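Local coordinates for exotoxin A (Pseudomonas aeruginosa, PDB 1IKP), which transfers ADP-ribose from NAD to elongation factor 2 of the host cell, using further domains for receptor binding and entry, at residues G323-G326 with E327-E331; G525-E528 with R529-H533. The protein carries 2 engineered substitutions. All blocks are in the same frame, centred on the assembly; numbering follows the deposited sequence.

Contact 1. Residues G323-G326 with E327-E331; sequences GDLG and EAIRE
A local contact within one short helix, 323-331, places the R330 side chain back over the backbone of G326, one turn earlier, in the targeting region of the toxin. The guanidinium lies flat against G326, whose carbonyl O stands over the centre of one face, 3.4 Å from R330 CZ. R330 comes to this place because CG starts beside its own backbone N (chi1 -73°) and the chain then bends at chi3, which folds the guanidinium toward the preceding turn. G326 has no side chain, so the flat group can rest directly on its peptide.

Two partners lie in the guanidinium plane. R330 NH2 gives a short, straight bond to E327 OE1 (2.6 Å), the i to i+3 salt bridge of the helix, and approaches this oxygen from well above the carboxylate plane. R330 NH2 also bonds water 1 at 2.8 Å, and the same water reaches G323 O, linking the first carbonyl of the stretch to the arginine. R330 NH1 binds the carbonyl oxygens of A315 and S321, so both terminal nitrogens are held and the rotation of the group is largely fixed.

The helix belongs to the bundle that makes up this region, packed on helices 282-300 and 308-317. Four consecutive alpha-helical bonds run through the contact, from G323 O with E327 N (2.9 Å) to G326 O with R330 N (3.0 Å).

On the buried flank L325 and I329, also a turn apart, cross at an angle, with L325 CG 3.9 Å from I329 CD1. L325 continues onto L294 of helix 282-300, while I329 packs on V311, A315 and L316 of helix 308-317. A328 reaches R293 and L297.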
loop_
_atom_site.group_PDB
_atom_site.type_symbol
_atom_site.label_atom_id
_atom_site.label_comp_id
_atom_site.label_asym_id
_atom_site.label_seq_id
_atom_site.Cartn_x
_atom_site.Cartn_y
_atom_site.Cartn_z
ATOM N N GLY A 323 -0.114 5.845 32.054
ATOM C CA GLY A 323 -1.488 6.223 31.777
ATOM C C GLY A 323 -2.144 5.406 30.676
ATOM O O GLY A 323 -2.028 4.181 30.650
ATOM N N ASP A 324 -2.838 6.083 29.766
ATOM C CA ASP A 324 -3.517 5.409 28.664
ATOM C C ASP A 324 -2.519 4.691 27.764
ATOM O O ASP A 324 -2.686 3.510 27.465
ATOM C CB ASP A 324 -4.320 6.422 27.847
ATOM C CG ASP A 324 -5.431 7.065 28.656
ATOM O OD1 ASP A 324 -6.115 7.967 28.127
ATOM O OD2 ASP A 324 -5.616 6.659 29.825
ATOM N N LEU A 325 -1.478 5.405 27.354
ATOM C CA LEU A 325 -0.449 4.829 26.492
ATOM C C LEU A 325 0.265 3.676 27.182
ATOM O O LEU A 325 0.519 2.634 26.574
ATOM C CB LEU A 325 0.578 5.889 26.093
ATOM C CG LEU A 325 1.779 5.318 25.333
ATOM C CD1 LEU A 325 1.302 4.697 24.010
ATOM C CD2 LEU A 325 2.803 6.405 25.082
ATOM N N GLY A 326 0.588 3.864 28.459
ATOM C CA GLY A 326 1.263 2.813 29.195
ATOM C C GLY A 326 0.404 1.572 29.316
ATOM O O GLY A 326 0.893 0.456 29.184
ATOM N N GLU A 327 -0.884 1.764 29.570
ATOM C CA GLU A 327 -1.797 0.643 29.713
ATOM C C GLU A 327 -2.002 -0.049 28.365
ATOM O O GLU A 327 -2.096 -1.270 28.298
ATOM C CB GLU A 327 -3.143 1.129 30.255
ATOM C CG GLU A 327 -4.029 0.026 30.791
ATOM C CD GLU A 327 -3.341 -0.783 31.871
ATOM O OE1 GLU A 327 -2.680 -0.173 32.739
ATOM O OE2 GLU A 327 -3.460 -2.026 31.854
ATOM N N ALA A 328 -2.078 0.744 27.300
ATOM C CA ALA A 328 -2.271 0.198 25.961
ATOM C C ALA A 328 -1.102 -0.722 25.634
ATOM O O ALA A 328 -1.295 -1.808 25.094
ATOM C CB ALA A 328 -2.354 1.329 24.944
ATOM N N ILE A 329 0.102 -0.272 25.980
ATOM C CA ILE A 329 1.328 -1.037 25.747
ATOM C C ILE A 329 1.341 -2.323 26.560
ATOM O O ILE A 329 1.586 -3.406 26.025
ATOM C CB ILE A 329 2.584 -0.191 26.090
ATOM C CG1 ILE A 329 2.721 0.946 25.067
ATOM C CG2 ILE A 329 3.826 -1.068 26.134
ATOM C CD1 ILE A 329 3.791 1.934 25.394
ATOM N N ARG A 330 1.061 -2.210 27.854
ATOM C CA ARG A 330 1.044 -3.383 28.712
ATOM C C ARG A 330 -0.052 -4.366 28.292
ATOM O O ARG A 330 0.075 -5.567 28.511
ATOM C CB ARG A 330 0.854 -2.968 30.184
ATOM C CG ARG A 330 2.078 -2.314 30.839
ATOM C CD ARG A 330 1.843 -2.101 32.346
ATOM N NE ARG A 330 0.718 -1.209 32.588
ATOM C CZ ARG A 330 0.803 0.114 32.607
ATOM N NH1 ARG A 330 1.968 0.712 32.412
ATOM N NH2 ARG A 330 -0.291 0.845 32.782
ATOM N N GLU A 331 -1.122 -3.860 27.679
ATOM C CA GLU A 331 -2.223 -4.724 27.234
ATOM C C GLU A 331 -1.851 -5.670 26.089
ATOM O O GLU A 331 -2.402 -6.765 25.978
ATOM C CB GLU A 331 -3.426 -3.882 26.794
ATOM C CG GLU A 331 -4.167 -3.177 27.917
ATOM C CD GLU A 331 -5.399 -2.439 27.420
ATOM O OE1 GLU A 331 -5.267 -1.601 26.502
ATOM O OE2 GLU A 331 -6.501 -2.694 27.950
HETATM O O HOH W 1 -1.292 3.388 33.185
#

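Contact 2. Residues G525-E528 with R529-H533; sequences GEVE and RLIGH
E526 and R529 are brought side by side by two bent chains: in the glutamate CG is trans to the backbone N (chi1 176°) and the chain turns at chi2, while R529 begins in the same trans way and bends at chi3 (71°). Both ends then point the same way, and the arginine meets the carboxylate side-on. R529 NH2 bonds E526 OE1 at 2.9 Å, and R529 NE bonds E526 OE2 at 3.0 Å, each on the syn side of its oxygen. Both oxygens lie close to the guanidinium plane, although the two flat groups are twisted 36° apart.

This i to i+3 pair runs along helix 523-531, the helix of a beta-alpha-beta unit in the catalytic region, between strands 511-513 and 541-545. The inward flank of the helix is apolar: V527 CG1 and I531 CG2 are 4.2 Å apart, V527 and L530 pack on I542, and L530 and I531 on Y512. I531 CG1 also lies 3.3 Å from V527 O.

The helix ends at I531; G532, the next residue, takes a left-handed backbone conformation with positive phi. G532 N bonds E528 O at 2.8 Å, and H533 N adds a weak bond to the same oxygen. Past the turn, I531 CD1 sits over one face of the H533 ring, toward its rim, while H533 NE2 bonds D540 and E528 OE2 receives L535 N.

With one nitrogen on each carboxylate oxygen, E526 and R529 restrict each other's rotation, and the nearby positive charge would favour the ionised form of the glutamate.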
loop_
_atom_site.group_PDB
_atom_site.type_symbol
_atom_site.label_atom_id
_atom_site.label_comp_id
_atom_site.label_asym_id
_atom_site.label_seq_id
_atom_site.Cartn_x
_atom_site.Cartn_y
_atom_site.Cartn_z
ATOM N N GLY A 525 33.884 0.082 7.091
ATOM C CA GLY A 525 34.587 0.450 5.877
ATOM C C GLY A 525 34.657 -0.637 4.819
ATOM O O GLY A 525 34.587 -0.348 3.622
ATOM N N GLU A 526 34.799 -1.888 5.248
ATOM C CA GLU A 526 34.879 -2.996 4.297
ATOM C C GLU A 526 33.532 -3.213 3.609
ATOM O O GLU A 526 33.468 -3.420 2.402
ATOM C CB GLU A 526 35.320 -4.276 5.009
ATOM C CG GLU A 526 35.348 -5.516 4.122
ATOM C CD GLU A 526 36.312 -5.405 2.951
ATOM O OE1 GLU A 526 36.347 -6.343 2.128
ATOM O OE2 GLU A 526 37.034 -4.387 2.850
ATOM N N VAL A 527 32.449 -3.138 4.373
ATOM C CA VAL A 527 31.143 -3.325 3.767
ATOM C C VAL A 527 30.842 -2.170 2.806
ATOM O O VAL A 527 30.254 -2.381 1.749
ATOM C CB VAL A 527 30.045 -3.446 4.840
ATOM C CG1 VAL A 527 28.674 -3.541 4.175
ATOM C CG2 VAL A 527 30.290 -4.688 5.696
ATOM N N GLU A 528 31.269 -0.953 3.152
ATOM C CA GLU A 528 31.025 0.169 2.256
ATOM C C GLU A 528 31.834 -0.021 0.982
ATOM O O GLU A 528 31.375 0.323 -0.101
ATOM C CB GLU A 528 31.367 1.508 2.930
ATOM C CG GLU A 528 30.532 1.757 4.176
ATOM C CD GLU A 528 30.639 3.176 4.718
ATOM O OE1 GLU A 528 31.727 3.793 4.607
ATOM O OE2 GLU A 528 29.636 3.673 5.273
ATOM N N ARG A 529 33.041 -0.573 1.114
ATOM C CA ARG A 529 33.861 -0.824 -0.059
ATOM C C ARG A 529 33.134 -1.819 -0.967
ATOM O O ARG A 529 33.041 -1.621 -2.173
ATOM C CB ARG A 529 35.220 -1.395 0.344
ATOM C CG ARG A 529 36.201 -1.537 -0.810
ATOM C CD ARG A 529 37.507 -2.168 -0.342
ATOM N NE ARG A 529 37.358 -3.586 -0.018
ATOM C CZ ARG A 529 37.409 -4.567 -0.912
ATOM N NH1 ARG A 529 37.610 -4.294 -2.192
ATOM N NH2 ARG A 529 37.266 -5.829 -0.523
ATOM N N LEU A 530 32.606 -2.892 -0.380
ATOM C CA LEU A 530 31.898 -3.904 -1.158
ATOM C C LEU A 530 30.622 -3.398 -1.845
ATOM O O LEU A 530 30.433 -3.629 -3.030
ATOM C CB LEU A 530 31.551 -5.110 -0.266
ATOM C CG LEU A 530 32.700 -6.016 0.199
ATOM C CD1 LEU A 530 32.208 -6.917 1.326
ATOM C CD2 LEU A 530 33.208 -6.855 -0.963
ATOM N N ILE A 531 29.779 -2.674 -1.113
ATOM C CA ILE A 531 28.522 -2.207 -1.681
ATOM C C ILE A 531 28.687 -0.965 -2.558
ATOM O O ILE A 531 27.815 -0.652 -3.361
ATOM C CB ILE A 531 27.449 -1.975 -0.572
ATOM C CG1 ILE A 531 27.817 -0.777 0.310
ATOM C CG2 ILE A 531 27.298 -3.261 0.254
ATOM C CD1 ILE A 531 26.883 -0.556 1.501
ATOM N N GLY A 532 29.817 -0.272 -2.407
ATOM C CA GLY A 532 30.084 0.885 -3.248
ATOM C C GLY A 532 29.421 2.198 -2.892
ATOM O O GLY A 532 29.281 3.086 -3.750
ATOM N N HIS A 533 29.015 2.331 -1.638
ATOM C CA HIS A 533 28.383 3.550 -1.156
ATOM C C HIS A 533 28.351 3.539 0.361
ATOM O O HIS A 533 28.567 2.507 0.995
ATOM C CB HIS A 533 26.958 3.689 -1.716
ATOM C CG HIS A 533 25.990 2.666 -1.195
ATOM N ND1 HIS A 533 25.465 2.713 0.079
ATOM C CD2 HIS A 533 25.447 1.574 -1.785
ATOM C CE1 HIS A 533 24.640 1.692 0.250
ATOM N NE2 HIS A 533 24.612 0.987 -0.866
#

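How the contacts relate
Contacts 1 and 2 lie in separate parts of the toxin, with centres 42 Å apart and nearest atoms about 33 Å apart, so neither touches the other. Contact 1 precedes contact 2 along the chain, the first in the targeting (translocation) region and the second in the catalytic region. Each includes a Glu-Arg pair three residues apart on a short helix, but the grips differ: E327 offers one oxygen to an arginine that is also tied to backbone carbonyls, whereas E526 uses both oxygens. The surroundings differ too, a helical bundle for 323-331 and a beta-alpha-beta unit for 525-533. No ligand takes part in either.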